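Local coordinates for protein UDP-glucose 4-epimerase (PDB 4WOK) that probably interconverts UDP-glucose and UDP-galactose by inverting the sugar at C4, using a tightly held NAD as the redox cofactor, at residues C128-E141 and P296-E308. The protein carries 2 engineered substitutions. Residues are numbered along the deposited sequence; the frame is centred on the assembly and turned at random.
Sequences CATYGVPSRLPIGE and PPALYADPALAAE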
ATOM      1  N   CYS A 128       0.483  -7.552  -3.801  1.00 28.25           N
ATOM      2  CA  CYS A 128       0.735  -8.982  -3.902  1.00 31.59           C
ATOM      3  C   CYS A 128      -0.536  -9.727  -4.298  1.00 34.41           C
ATOM      4  O   CYS A 128      -0.512 -10.937  -4.517  1.00 35.18           O
ATOM      5  CB  CYS A 128       1.285  -9.532  -2.589  1.00 32.09           C
ATOM      6  SG  CYS A 128       3.011  -9.111  -2.277  1.00 34.97           S
ATOM      7  N   ALA A 129      -1.648  -9.000  -4.401  1.00 34.39           N
ATOM      8  CA  ALA A 129      -2.874  -9.580  -4.944  1.00 37.13           C
ATOM      9  C   ALA A 129      -2.693  -9.999  -6.408  1.00 37.05           C
ATOM     10  O   ALA A 129      -3.480 -10.787  -6.934  1.00 37.32           O
ATOM     11  CB  ALA A 129      -4.036  -8.601  -4.813  1.00 31.27           C
ATOM     12  N   THR A 130      -1.658  -9.482  -7.068  1.00 30.58           N
ATOM     13  CA  THR A 130      -1.406  -9.855  -8.458  1.00 28.65           C
ATOM     14  C   THR A 130      -1.059 -11.345  -8.597  1.00 36.02           C
ATOM     15  O   THR A 130      -1.264 -11.934  -9.656  1.00 41.16           O
ATOM     16  CB  THR A 130      -0.265  -9.024  -9.076  1.00 28.74           C
ATOM     17  OG1 THR A 130       0.910  -9.164  -8.274  1.00 29.60           O
ATOM     18  CG2 THR A 130      -0.648  -7.540  -9.174  1.00 24.19           C
ATOM     19  N   TYR A 131      -0.541 -11.950  -7.528  1.00 39.45           N
ATOM     20  CA  TYR A 131      -0.123 -13.356  -7.572  1.00 39.65           C
ATOM     21  C   TYR A 131      -1.288 -14.340  -7.577  1.00 43.10           C
ATOM     22  O   TYR A 131      -1.187 -15.428  -8.154  1.00 43.26           O
ATOM     23  CB  TYR A 131       0.787 -13.690  -6.385  1.00 37.69           C
ATOM     24  CG  TYR A 131       2.106 -12.966  -6.402  1.00 40.09           C
ATOM     25  CD1 TYR A 131       3.005 -13.148  -7.445  1.00 41.24           C
ATOM     26  CD2 TYR A 131       2.460 -12.107  -5.372  1.00 38.37           C
ATOM     27  CE1 TYR A 131       4.224 -12.489  -7.464  1.00 38.16           C
ATOM     28  CE2 TYR A 131       3.678 -11.438  -5.386  1.00 37.09           C
ATOM     29  CZ  TYR A 131       4.552 -11.635  -6.436  1.00 34.08           C
ATOM     30  OH  TYR A 131       5.760 -10.977  -6.456  1.00 37.67           O
ATOM     31  N   GLY A 132      -2.383 -13.967  -6.922  1.00 41.07           N
ATOM     32  CA  GLY A 132      -3.485 -14.889  -6.704  1.00 46.52           C
ATOM     33  C   GLY A 132      -3.051 -15.971  -5.728  1.00 57.65           C
ATOM     34  O   GLY A 132      -2.302 -15.696  -4.788  1.00 58.38           O
ATOM     35  N   VAL A 133      -3.511 -17.201  -5.945  1.00 61.37           N
ATOM     36  CA  VAL A 133      -3.096 -18.325  -5.105  1.00 63.64           C
ATOM     37  C   VAL A 133      -1.733 -18.847  -5.559  1.00 66.58           C
ATOM     38  O   VAL A 133      -1.569 -19.237  -6.712  1.00 71.34           O
ATOM     39  CB  VAL A 133      -4.128 -19.472  -5.136  1.00 61.24           C
ATOM     40  N   PRO A 134      -0.747 -18.848  -4.646  1.00 65.51           N
ATOM     41  CA  PRO A 134       0.639 -19.206  -4.961  1.00 64.44           C
ATOM     42  C   PRO A 134       0.912 -20.699  -4.870  1.00 67.82           C
ATOM     43  O   PRO A 134       0.075 -21.453  -4.378  1.00 70.36           O
ATOM     44  CB  PRO A 134       1.431 -18.459  -3.890  1.00 63.68           C
ATOM     45  CG  PRO A 134       0.533 -18.505  -2.709  1.00 66.04           C
ATOM     46  CD  PRO A 134      -0.886 -18.422  -3.243  1.00 66.59           C
ATOM     47  N   SER A 135       2.092 -21.104  -5.324  1.00 70.48           N
ATOM     48  CA  SER A 135       2.492 -22.504  -5.307  1.00 74.00           C
ATOM     49  C   SER A 135       3.389 -22.811  -4.117  1.00 76.87           C
ATOM     50  O   SER A 135       3.359 -23.917  -3.576  1.00 82.05           O
ATOM     51  CB  SER A 135       3.205 -22.865  -6.607  1.00 78.01           C
ATOM     52  OG  SER A 135       2.366 -22.607  -7.722  1.00 80.05           O
ATOM     53  N   ARG A 136       4.190 -21.834  -3.711  1.00 71.79           N
ATOM     54  CA  ARG A 136       5.081 -22.018  -2.572  1.00 70.08           C
ATOM     55  C   ARG A 136       5.074 -20.797  -1.661  1.00 67.63           C
ATOM     56  O   ARG A 136       4.767 -19.686  -2.090  1.00 66.99           O
ATOM     57  CB  ARG A 136       6.506 -22.310  -3.048  1.00 68.95           C
ATOM     58  N   LEU A 137       5.421 -21.013  -0.397  1.00 64.25           N
ATOM     59  CA  LEU A 137       5.510 -19.931   0.568  1.00 58.86           C
ATOM     60  C   LEU A 137       6.909 -19.867   1.165  1.00 60.31           C
ATOM     61  O   LEU A 137       7.481 -20.899   1.511  1.00 66.09           O
ATOM     62  CB  LEU A 137       4.465 -20.104   1.669  1.00 58.66           C
ATOM     63  CG  LEU A 137       3.014 -19.889   1.240  1.00 53.17           C
ATOM     64  CD1 LEU A 137       2.070 -20.535   2.235  1.00 58.41           C
ATOM     65  CD2 LEU A 137       2.711 -18.397   1.100  1.00 49.21           C
ATOM     66  N   PRO A 138       7.467 -18.651   1.295  1.00 55.14           N
ATOM     67  CA  PRO A 138       6.841 -17.368   0.951  1.00 50.92           C
ATOM     68  C   PRO A 138       6.795 -17.117  -0.555  1.00 55.49           C
ATOM     69  O   PRO A 138       7.427 -17.842  -1.321  1.00 57.08           O
ATOM     70  CB  PRO A 138       7.741 -16.347   1.648  1.00 48.09           C
ATOM     71  CG  PRO A 138       9.075 -17.018   1.722  1.00 53.12           C
ATOM     72  CD  PRO A 138       8.811 -18.479   1.870  1.00 51.04           C
ATOM     73  N   ILE A 139       6.045 -16.099  -0.969  1.00 48.14           N
ATOM     74  CA  ILE A 139       5.818 -15.852  -2.389  1.00 49.47           C
ATOM     75  C   ILE A 139       6.949 -15.034  -3.005  1.00 49.85           C
ATOM     76  O   ILE A 139       7.131 -13.868  -2.664  1.00 45.54           O
ATOM     77  CB  ILE A 139       4.481 -15.117  -2.618  1.00 46.75           C
ATOM     78  CG1 ILE A 139       3.342 -15.838  -1.886  1.00 49.49           C
ATOM     79  CG2 ILE A 139       4.197 -14.979  -4.108  1.00 44.47           C
ATOM     80  CD1 ILE A 139       2.015 -15.108  -1.964  1.00 47.47           C
ATOM     81  N   GLY A 140       7.711 -15.651  -3.905  1.00 48.13           N
ATOM     82  CA  GLY A 140       8.784 -14.960  -4.595  1.00 42.44           C
ATOM     83  C   GLY A 140       8.245 -14.236  -5.814  1.00 40.83           C
ATOM     84  O   GLY A 140       7.134 -14.513  -6.258  1.00 42.42           O
ATOM     85  N   GLU A 141       9.024 -13.313  -6.366  1.00 46.18           N
ATOM     86  CA  GLU A 141       8.571 -12.532  -7.515  1.00 49.26           C
ATOM     87  C   GLU A 141       8.454 -13.396  -8.766  1.00 51.51           C
ATOM     88  O   GLU A 141       7.816 -13.004  -9.742  1.00 51.25           O
ATOM     89  CB  GLU A 141       9.512 -11.355  -7.774  1.00 42.17           C
ATOM     90  CG  GLU A 141       9.481 -10.274  -6.708  1.00 42.61           C
ATOM     91  CD  GLU A 141      10.383 -10.571  -5.527  1.00 45.86           C
ATOM     92  OE1 GLU A 141      10.976 -11.671  -5.476  1.00 46.21           O
ATOM     93  OE2 GLU A 141      10.509  -9.698  -4.645  1.00 42.05           O
ATOM     94  N   PRO A 296      -7.166 -19.439   1.494  1.00 43.97           N
ATOM     95  CA  PRO A 296      -5.793 -19.806   1.860  1.00 47.52           C
ATOM     96  C   PRO A 296      -5.518 -19.638   3.340  1.00 51.55           C
ATOM     97  O   PRO A 296      -5.922 -18.634   3.924  1.00 51.69           O
ATOM     98  CB  PRO A 296      -4.937 -18.832   1.046  1.00 49.12           C
ATOM     99  CG  PRO A 296      -5.828 -18.350  -0.053  1.00 49.94           C
ATOM    100  CD  PRO A 296      -7.201 -18.329   0.529  1.00 46.56           C
ATOM    101  N   PRO A 297      -4.824 -20.613   3.942  1.00 52.71           N
ATOM    102  CA  PRO A 297      -4.466 -20.562   5.359  1.00 50.91           C
ATOM    103  C   PRO A 297      -3.387 -19.527   5.626  1.00 45.89           C
ATOM    104  O   PRO A 297      -3.336 -18.942   6.708  1.00 49.17           O
ATOM    105  CB  PRO A 297      -3.939 -21.978   5.648  1.00 53.29           C
ATOM    106  CG  PRO A 297      -4.294 -22.798   4.430  1.00 50.56           C
ATOM    107  CD  PRO A 297      -4.338 -21.842   3.299  1.00 51.51           C
ATOM    108  N   ALA A 298      -2.529 -19.301   4.638  1.00 40.01           N
ATOM    109  CA  ALA A 298      -1.384 -18.428   4.839  1.00 46.34           C
ATOM    110  C   ALA A 298      -0.947 -17.773   3.543  1.00 50.45           C
ATOM    111  O   ALA A 298      -0.833 -18.424   2.504  1.00 53.83           O
ATOM    112  CB  ALA A 298      -0.221 -19.203   5.461  1.00 44.61           C
ATOM    113  N   LEU A 299      -0.722 -16.467   3.622  1.00 47.08           N
ATOM    114  CA  LEU A 299      -0.182 -15.697   2.507  1.00 40.65           C
ATOM    115  C   LEU A 299       0.828 -14.688   3.033  1.00 39.63           C
ATOM    116  O   LEU A 299       0.502 -13.863   3.886  1.00 46.72           O
ATOM    117  CB  LEU A 299      -1.296 -14.972   1.750  1.00 37.19           C
ATOM    118  CG  LEU A 299      -2.387 -15.784   1.055  1.00 45.24           C
ATOM    119  CD1 LEU A 299      -3.485 -14.853   0.552  1.00 45.69           C
ATOM    120  CD2 LEU A 299      -1.804 -16.596  -0.090  1.00 48.14           C
ATOM    121  N   TYR A 300       2.054 -14.756   2.537  1.00 38.84           N
ATOM    122  CA  TYR A 300       3.053 -13.753   2.865  1.00 42.18           C
ATOM    123  C   TYR A 300       4.165 -13.781   1.824  1.00 47.76           C
ATOM    124  O   TYR A 300       4.395 -14.795   1.162  1.00 45.31           O
ATOM    125  CB  TYR A 300       3.610 -13.956   4.280  1.00 44.18           C
ATOM    126  CG  TYR A 300       4.133 -15.345   4.564  1.00 49.27           C
ATOM    127  CD1 TYR A 300       3.269 -16.372   4.929  1.00 54.64           C
ATOM    128  CD2 TYR A 300       5.492 -15.628   4.480  1.00 53.12           C
ATOM    129  CE1 TYR A 300       3.742 -17.645   5.189  1.00 57.95           C
ATOM    130  CE2 TYR A 300       5.974 -16.900   4.740  1.00 62.49           C
ATOM    131  CZ  TYR A 300       5.094 -17.902   5.096  1.00 62.73           C
ATOM    132  OH  TYR A 300       5.569 -19.164   5.359  1.00 69.26           O
ATOM    133  N   ALA A 301       4.843 -12.649   1.684  1.00 47.01           N
ATOM    134  CA  ALA A 301       5.774 -12.430   0.589  1.00 44.86           C
ATOM    135  C   ALA A 301       7.224 -12.700   0.971  1.00 46.82           C
ATOM    136  O   ALA A 301       7.615 -12.532   2.124  1.00 47.91           O
ATOM    137  CB  ALA A 301       5.632 -11.004   0.078  1.00 38.10           C
ATOM    138  N   ASP A 302       8.012 -13.100  -0.021  1.00 47.88           N
ATOM    139  CA  ASP A 302       9.451 -13.265   0.121  1.00 48.53           C
ATOM    140  C   ASP A 302      10.147 -11.924  -0.134  1.00 44.61           C
ATOM    141  O   ASP A 302      10.091 -11.397  -1.243  1.00 43.21           O
ATOM    142  CB  ASP A 302       9.954 -14.330  -0.857  1.00 51.06           C
ATOM    143  CG  ASP A 302      11.385 -14.752  -0.590  1.00 53.77           C
ATOM    144  OD1 ASP A 302      12.073 -14.094   0.222  1.00 50.79           O
ATOM    145  OD2 ASP A 302      11.823 -15.747  -1.205  1.00 55.64           O
ATOM    146  N   PRO A 303      10.803 -11.367   0.897  1.00 38.88           N
ATOM    147  CA  PRO A 303      11.399 -10.030   0.811  1.00 45.10           C
ATOM    148  C   PRO A 303      12.868 -10.006   0.376  1.00 46.25           C
ATOM    149  O   PRO A 303      13.497  -8.947   0.454  1.00 41.88           O
ATOM    150  CB  PRO A 303      11.274  -9.525   2.244  1.00 43.43           C
ATOM    151  CG  PRO A 303      11.503 -10.767   3.061  1.00 44.53           C
ATOM    152  CD  PRO A 303      10.913 -11.919   2.259  1.00 44.66           C
ATOM    153  N   ALA A 304      13.401 -11.143  -0.063  1.00 47.28           N
ATOM    154  CA  ALA A 304      14.834 -11.250  -0.347  1.00 49.15           C
ATOM    155  C   ALA A 304      15.280 -10.374  -1.518  1.00 44.32           C
ATOM    156  O   ALA A 304      16.335  -9.755  -1.449  1.00 43.89           O
ATOM    157  CB  ALA A 304      15.211 -12.700  -0.610  1.00 50.74           C
ATOM    158  N   LEU A 305      14.479 -10.314  -2.580  1.00 44.17           N
ATOM    159  CA  LEU A 305      14.869  -9.558  -3.764  1.00 39.89           C
ATOM    160  C   LEU A 305      14.974  -8.062  -3.473  1.00 40.90           C
ATOM    161  O   LEU A 305      15.894  -7.397  -3.940  1.00 40.65           O
ATOM    162  CB  LEU A 305      13.894  -9.795  -4.913  1.00 41.37           C
ATOM    163  CG  LEU A 305      14.391  -9.226  -6.245  1.00 45.58           C
ATOM    164  CD1 LEU A 305      15.752  -9.840  -6.628  1.00 47.03           C
ATOM    165  CD2 LEU A 305      13.359  -9.415  -7.364  1.00 43.20           C
ATOM    166  N   ALA A 306      14.034  -7.535  -2.698  1.00 42.19           N
ATOM    167  CA  ALA A 306      14.086  -6.140  -2.281  1.00 40.09           C
ATOM    168  C   ALA A 306      15.341  -5.849  -1.455  1.00 42.18           C
ATOM    169  O   ALA A 306      15.937  -4.779  -1.584  1.00 43.65           O
ATOM    170  CB  ALA A 306      12.835  -5.774  -1.489  1.00 41.06           C
ATOM    171  N   ALA A 307      15.732  -6.792  -0.599  1.00 44.45           N
ATOM    172  CA  ALA A 307      16.970  -6.652   0.170  1.00 47.35           C
ATOM    173  C   ALA A 307      18.171  -6.562  -0.763  1.00 45.44           C
ATOM    174  O   ALA A 307      19.039  -5.708  -0.596  1.00 43.36           O
ATOM    175  CB  ALA A 307      17.142  -7.816   1.143  1.00 44.64           C
ATOM    176  N   GLU A 308      18.201  -7.431  -1.766  1.00 44.72           N
ATOM    177  CA  GLU A 308      19.299  -7.442  -2.718  1.00 45.97           C
ATOM    178  C   GLU A 308      19.345  -6.188  -3.587  1.00 49.81           C
ATOM    179  O   GLU A 308      20.394  -5.567  -3.734  1.00 44.67           O
ATOM    180  CB  GLU A 308      19.214  -8.677  -3.616  1.00 52.05           C
ATOM    181  CG  GLU A 308      20.248  -8.669  -4.739  1.00 64.03           C
ATOM    182  CD  GLU A 308      20.155  -9.880  -5.650  1.00 74.00           C
ATOM    183  OE1 GLU A 308      19.203 -10.674  -5.501  1.00 77.58           O
ATOM    184  OE2 GLU A 308      21.039 -10.034  -6.520  1.00 76.91           O
TER
HETATM  185  O   HOH W   1      11.584  -8.673  -2.180  1.00 38.74           O
HETATM  186  O   HOH W   2      12.274 -11.765  -2.763  1.00 44.36           O
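Pro138, introduced by a cis peptide, brings its CB obliquely to the Tyr300 ring, 3.6 Å from CE2, while its CG meets Asp302 CB. Tyr300 CG sits between the backbone N and the carbonyl carbon (chi1 53°), which turns the ring toward Leu137 and Pro138; Leu137 CD2 stands over one face, offset toward the rim. The other Leu137 methyl, CD1, reaches Ala298, and farther along Pro134 CD abuts Leu299 CD2 at 3.8 Å, the two side chains crossing at about a right angle. Next to Pro138 the backbones form a single beta bridge, Ile139 with Ala301: Ile139 N donates to Tyr300 O at 3.0 Å, and Asp302 N donates to Ile139 O at 2.9 Å. Ile139 CG2 sits 3.5 Å above the centre of the Tyr131 ring. Glu141, bent at chi2 (84°), brings its carboxylate over Leu305 CB; OE2 also accepts from Asn260 N. One water links OE2 to Ala306 N at the first turn of helix 304-310, another joins OE1 to Leu305 N, and Asp302 OD1 takes Ala304 N in an Asx turn. Glu141 through water and Asp302 directly thus serve amides at the helix start, where the helix dipole would probably favour their negative charge.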